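Local coordinates for protein cysteine desulfurase (Fervidobacterium islandicum, PDB 6A6E) that probably catalyses the pyridoxal-phosphate-dependent removal of sulfur from cysteine, supplying it to the Suf pathway of iron-sulfur cluster assembly, at residues A[105-108]-A[109-113]; A[348-351]-A[352-355]. All coordinates share one frame; numbering follows the deposited sequence.

Two local contacts illustrate how one polypeptide stabilises short pieces of itself in different settings. Interaction 1 lies wholly inside helix 103-116, among the buried elements of the seven-stranded sheet domain and near the cofactor, though not touching it, with the second subunit touching one of its residues. Interaction 2 joins strand 345-350 to helix 355-366 through a tight turn at the end of a strand in the six-stranded sheet, and mixes buried valines with exposed K351 and G352. Repeated i to i+4 backbone bonds dominate the first, a single turn bond and a valine pair the second; each includes a water bridge through an asparagine. Their nearest atoms are about 24 Å apart, and no element is common to both.

Interaction 1 (A[105-108]-A[109-113]); sequences MGIN and FLVNS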
loop_
_atom_site.group_PDB
_atom_site.type_symbol
_atom_site.label_atom_id
_atom_site.label_comp_id
_atom_site.label_asym_id
_atom_site.label_seq_id
_atom_site.Cartn_x
_atom_site.Cartn_y
_atom_site.Cartn_z
ATOM N N MET A 105 6.771 4.983 2.965
ATOM C CA MET A 105 7.114 3.616 3.408
ATOM C C MET A 105 8.573 3.274 3.095
ATOM O O MET A 105 9.284 2.711 3.916
ATOM C CB MET A 105 6.187 2.545 2.784
ATOM C CG MET A 105 6.774 1.112 2.878
ATOM S SD MET A 105 5.626 -0.218 2.457
ATOM C CE MET A 105 6.743 -1.635 2.202
ATOM N N GLY A 106 9.009 3.555 1.878
ATOM C CA GLY A 106 10.418 3.386 1.499
ATOM C C GLY A 106 11.446 3.958 2.444
ATOM O O GLY A 106 12.383 3.271 2.811
ATOM N N ILE A 107 11.264 5.192 2.882
ATOM C CA ILE A 107 12.174 5.801 3.827
ATOM C C ILE A 107 12.111 5.065 5.155
ATOM O O ILE A 107 13.142 4.806 5.810
ATOM C CB ILE A 107 11.957 7.331 4.040
ATOM C CG1 ILE A 107 12.151 8.147 2.751
ATOM C CG2 ILE A 107 12.914 7.899 5.092
ATOM C CD1 ILE A 107 13.584 8.194 2.300
ATOM N N ASN A 108 10.904 4.773 5.611
ATOM C CA ASN A 108 10.789 4.041 6.880
ATOM C C ASN A 108 11.484 2.670 6.795
ATOM O O ASN A 108 12.121 2.239 7.765
ATOM C CB ASN A 108 9.322 3.876 7.299
ATOM C CG ASN A 108 8.758 5.123 7.945
ATOM O OD1 ASN A 108 8.842 5.281 9.181
ATOM N ND2 ASN A 108 8.207 6.045 7.130
ATOM N N PHE A 109 11.333 1.995 5.652
ATOM C CA PHE A 109 11.942 0.710 5.381
ATOM C C PHE A 109 13.477 0.856 5.584
ATOM O O PHE A 109 14.125 0.047 6.287
ATOM C CB PHE A 109 11.542 0.307 3.976
ATOM C CG PHE A 109 12.217 -0.906 3.394
ATOM C CD1 PHE A 109 13.603 -1.085 3.408
ATOM C CD2 PHE A 109 11.455 -1.797 2.654
ATOM C CE1 PHE A 109 14.205 -2.184 2.803
ATOM C CE2 PHE A 109 12.047 -2.899 2.033
ATOM C CZ PHE A 109 13.429 -3.097 2.138
ATOM N N LEU A 110 14.051 1.902 5.014
ATOM C CA LEU A 110 15.513 2.080 5.083
ATOM C C LEU A 110 16.011 2.332 6.512
ATOM O O LEU A 110 16.977 1.706 6.922
ATOM C CB LEU A 110 15.969 3.172 4.111
ATOM C CG LEU A 110 15.789 2.754 2.675
ATOM C CD1 LEU A 110 16.111 3.867 1.713
ATOM C CD2 LEU A 110 16.709 1.561 2.368
ATOM N N VAL A 111 15.380 3.233 7.245
ATOM C CA VAL A 111 15.847 3.551 8.576
ATOM C C VAL A 111 15.836 2.291 9.442
ATOM O O VAL A 111 16.851 1.972 10.107
ATOM C CB VAL A 111 14.959 4.591 9.348
ATOM C CG1 VAL A 111 15.599 4.880 10.701
ATOM C CG2 VAL A 111 14.791 5.862 8.601
ATOM N N ASN A 112 14.689 1.601 9.452
ATOM C CA ASN A 112 14.540 0.421 10.239
ATOM C C ASN A 112 15.463 -0.700 9.757
ATOM O O ASN A 112 16.061 -1.425 10.625
ATOM C CB ASN A 112 13.089 -0.104 10.313
ATOM C CG ASN A 112 12.195 0.776 11.088
ATOM O OD1 ASN A 112 12.134 0.672 12.322
ATOM N ND2 ASN A 112 11.443 1.677 10.371
ATOM N N SER A 113 15.528 -0.948 8.449
ATOM C CA SER A 113 16.383 -2.020 7.977
ATOM C C SER A 113 17.879 -1.666 8.220
ATOM O O SER A 113 18.644 -2.535 8.610
ATOM C CB SER A 113 16.189 -2.392 6.507
ATOM O OG SER A 113 14.837 -2.918 6.331
HETATM O O HOH W 1 9.371 3.418 11.141
#
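N108 and N112 meet one turn apart on helix 103-116, a buried helix of the PLP-dependent class-V aminotransferase fold, where a side-chain amide adds to the regular alpha-helical bonding. Four i to i+4 bonds run through the contact, from F109 N to M105 O at 2.8 Å through to N112 N to N108 O at 3.1 Å. N108 O takes a second donor, N112 ND2, at 2.8 Å, and the two nitrogens approach from opposite faces of the carbonyl plane. With CG of N112 beside its own backbone N (chi1 -69°), the amide folds back toward the preceding turn. Y147 OH holds N112 OD1, while N108 ND2 bonds to T104 O and to Y261 O of the second subunit, carrying the contact to the dimer interface. An alanine in place of N112 would probably leave N108 O with the backbone donor alone, break the water link to N108 OD1 and deprive Y147 OH of its mate. Around the helix, I107 and L110 pack on strands 206-210 and 229-233, the I107 side chain about 7 Å from PLP. One water donates to N108 OD1 and accepts from N112 ND2, each at 2.8 Å.

Interaction 2 (A[348-351]-A[352-355]); sequences FNVK and GVHP
V350 and V353 are the first and last residues of a type II beta turn, with K351 and G352 at its corners, that takes the chain out of strand 345-350. V353 N donates to V350 O at 3.0 Å, approaching from above the carbonyl plane, 39° out of it. G352 occupies the third position with phi 85°, a conformation that favours glycine; a CB there would also run into K351 O. The next residue but one, H354, is the N-cap of helix 355-366, so strand end, turn and helix start follow one another within a few residues.

The two valines lie side by side and point the same way, V350 CG1 touching V353 CG2 at 3.7 Å. That methyl of V350 stands anti to its backbone nitrogen (chi1 173°), whereas the V353 methyl it meets is anti to the carbonyl carbon. N349 crosses P355 at an angle, its OD1 coming to 3.2 Å from P355 CG. The same oxygen accepts from a water at 3.0 Å, and this water also accepts from V350 N and donates to V353 O. It thus bridges the opening of the turn and satisfies polar backbone atoms on both arms.

The ND2 end of N349 is held by Y335 OH and S395 O, and its backbone pairs with E333 of strand 332-334. F348 pairs in the same manner with V397 of strand 396-400, against which P355 also packs. Over the valines lie two helices: V358 of helix 355-366 touches both, while from helix 407-423 L417 meets V350 and I420 meets V353.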
loop_
_atom_site.group_PDB
_atom_site.type_symbol
_atom_site.label_atom_id
_atom_site.label_comp_id
_atom_site.label_asym_id
_atom_site.label_seq_id
_atom_site.Cartn_x
_atom_site.Cartn_y
_atom_site.Cartn_z
ATOM N N PHE A 348 5.410 30.793 -2.722
ATOM C CA PHE A 348 5.320 32.289 -2.693
ATOM C C PHE A 348 4.242 32.746 -1.699
ATOM O O PHE A 348 3.451 31.932 -1.232
ATOM C CB PHE A 348 4.992 32.889 -4.105
ATOM C CG PHE A 348 3.597 32.552 -4.607
ATOM C CD1 PHE A 348 3.366 31.355 -5.233
ATOM C CD2 PHE A 348 2.522 33.398 -4.402
ATOM C CE1 PHE A 348 2.093 31.026 -5.676
ATOM C CE2 PHE A 348 1.248 33.077 -4.806
ATOM C CZ PHE A 348 1.027 31.873 -5.470
ATOM N N ASN A 349 4.289 34.040 -1.342
ATOM C CA ASN A 349 3.270 34.732 -0.562
ATOM C C ASN A 349 2.864 36.064 -1.244
ATOM O O ASN A 349 3.677 36.725 -1.872
ATOM C CB ASN A 349 3.804 34.992 0.829
ATOM C CG ASN A 349 3.550 33.820 1.769
ATOM O OD1 ASN A 349 2.443 33.337 1.817
ATOM N ND2 ASN A 349 4.580 33.336 2.440
ATOM N N VAL A 350 1.580 36.411 -1.162
ATOM C CA VAL A 350 1.080 37.665 -1.658
ATOM C C VAL A 350 1.156 38.609 -0.460
ATOM O O VAL A 350 0.644 38.285 0.613
ATOM C CB VAL A 350 -0.350 37.514 -2.153
ATOM C CG1 VAL A 350 -0.939 38.879 -2.525
ATOM C CG2 VAL A 350 -0.367 36.578 -3.339
ATOM N N LYS A 351 1.868 39.735 -0.615
ATOM C CA LYS A 351 1.982 40.759 0.462
ATOM C C LYS A 351 0.650 41.158 0.994
ATOM O O LYS A 351 -0.253 41.584 0.229
ATOM C CB LYS A 351 2.704 42.014 -0.014
ATOM C CG LYS A 351 4.214 41.815 0.003
ATOM C CD LYS A 351 4.981 42.764 -0.932
ATOM C CE LYS A 351 6.195 42.092 -1.567
ATOM N NZ LYS A 351 7.287 43.065 -1.819
ATOM N N GLY A 352 0.514 40.961 2.291
ATOM C CA GLY A 352 -0.638 41.414 3.018
ATOM C C GLY A 352 -1.784 40.454 2.958
ATOM O O GLY A 352 -2.820 40.778 3.512
ATOM N N VAL A 353 -1.622 39.261 2.330
ATOM C CA VAL A 353 -2.756 38.338 2.185
ATOM C C VAL A 353 -2.400 36.961 2.717
ATOM O O VAL A 353 -1.351 36.409 2.361
ATOM C CB VAL A 353 -3.179 38.244 0.712
ATOM C CG1 VAL A 353 -4.437 37.403 0.493
ATOM C CG2 VAL A 353 -3.399 39.646 0.165
ATOM N N HIS A 354 -3.260 36.413 3.558
ATOM C CA HIS A 354 -3.025 35.083 4.160
ATOM C C HIS A 354 -2.933 34.004 3.038
ATOM O O HIS A 354 -3.708 34.031 2.081
ATOM C CB HIS A 354 -4.201 34.645 5.063
ATOM C CG HIS A 354 -4.456 35.517 6.250
ATOM N ND1 HIS A 354 -5.738 35.831 6.671
ATOM C CD2 HIS A 354 -3.611 36.130 7.114
ATOM C CE1 HIS A 354 -5.668 36.608 7.738
ATOM N NE2 HIS A 354 -4.391 36.802 8.028
ATOM N N PRO A 355 -2.018 33.039 3.164
ATOM C CA PRO A 355 -1.943 32.001 2.104
ATOM C C PRO A 355 -3.240 31.261 1.813
ATOM O O PRO A 355 -3.602 31.151 0.659
ATOM C CB PRO A 355 -0.844 31.079 2.611
ATOM C CG PRO A 355 0.047 31.985 3.383
ATOM C CD PRO A 355 -0.880 32.951 4.079
HETATM O O HOH W 2 0.113 34.800 0.631
#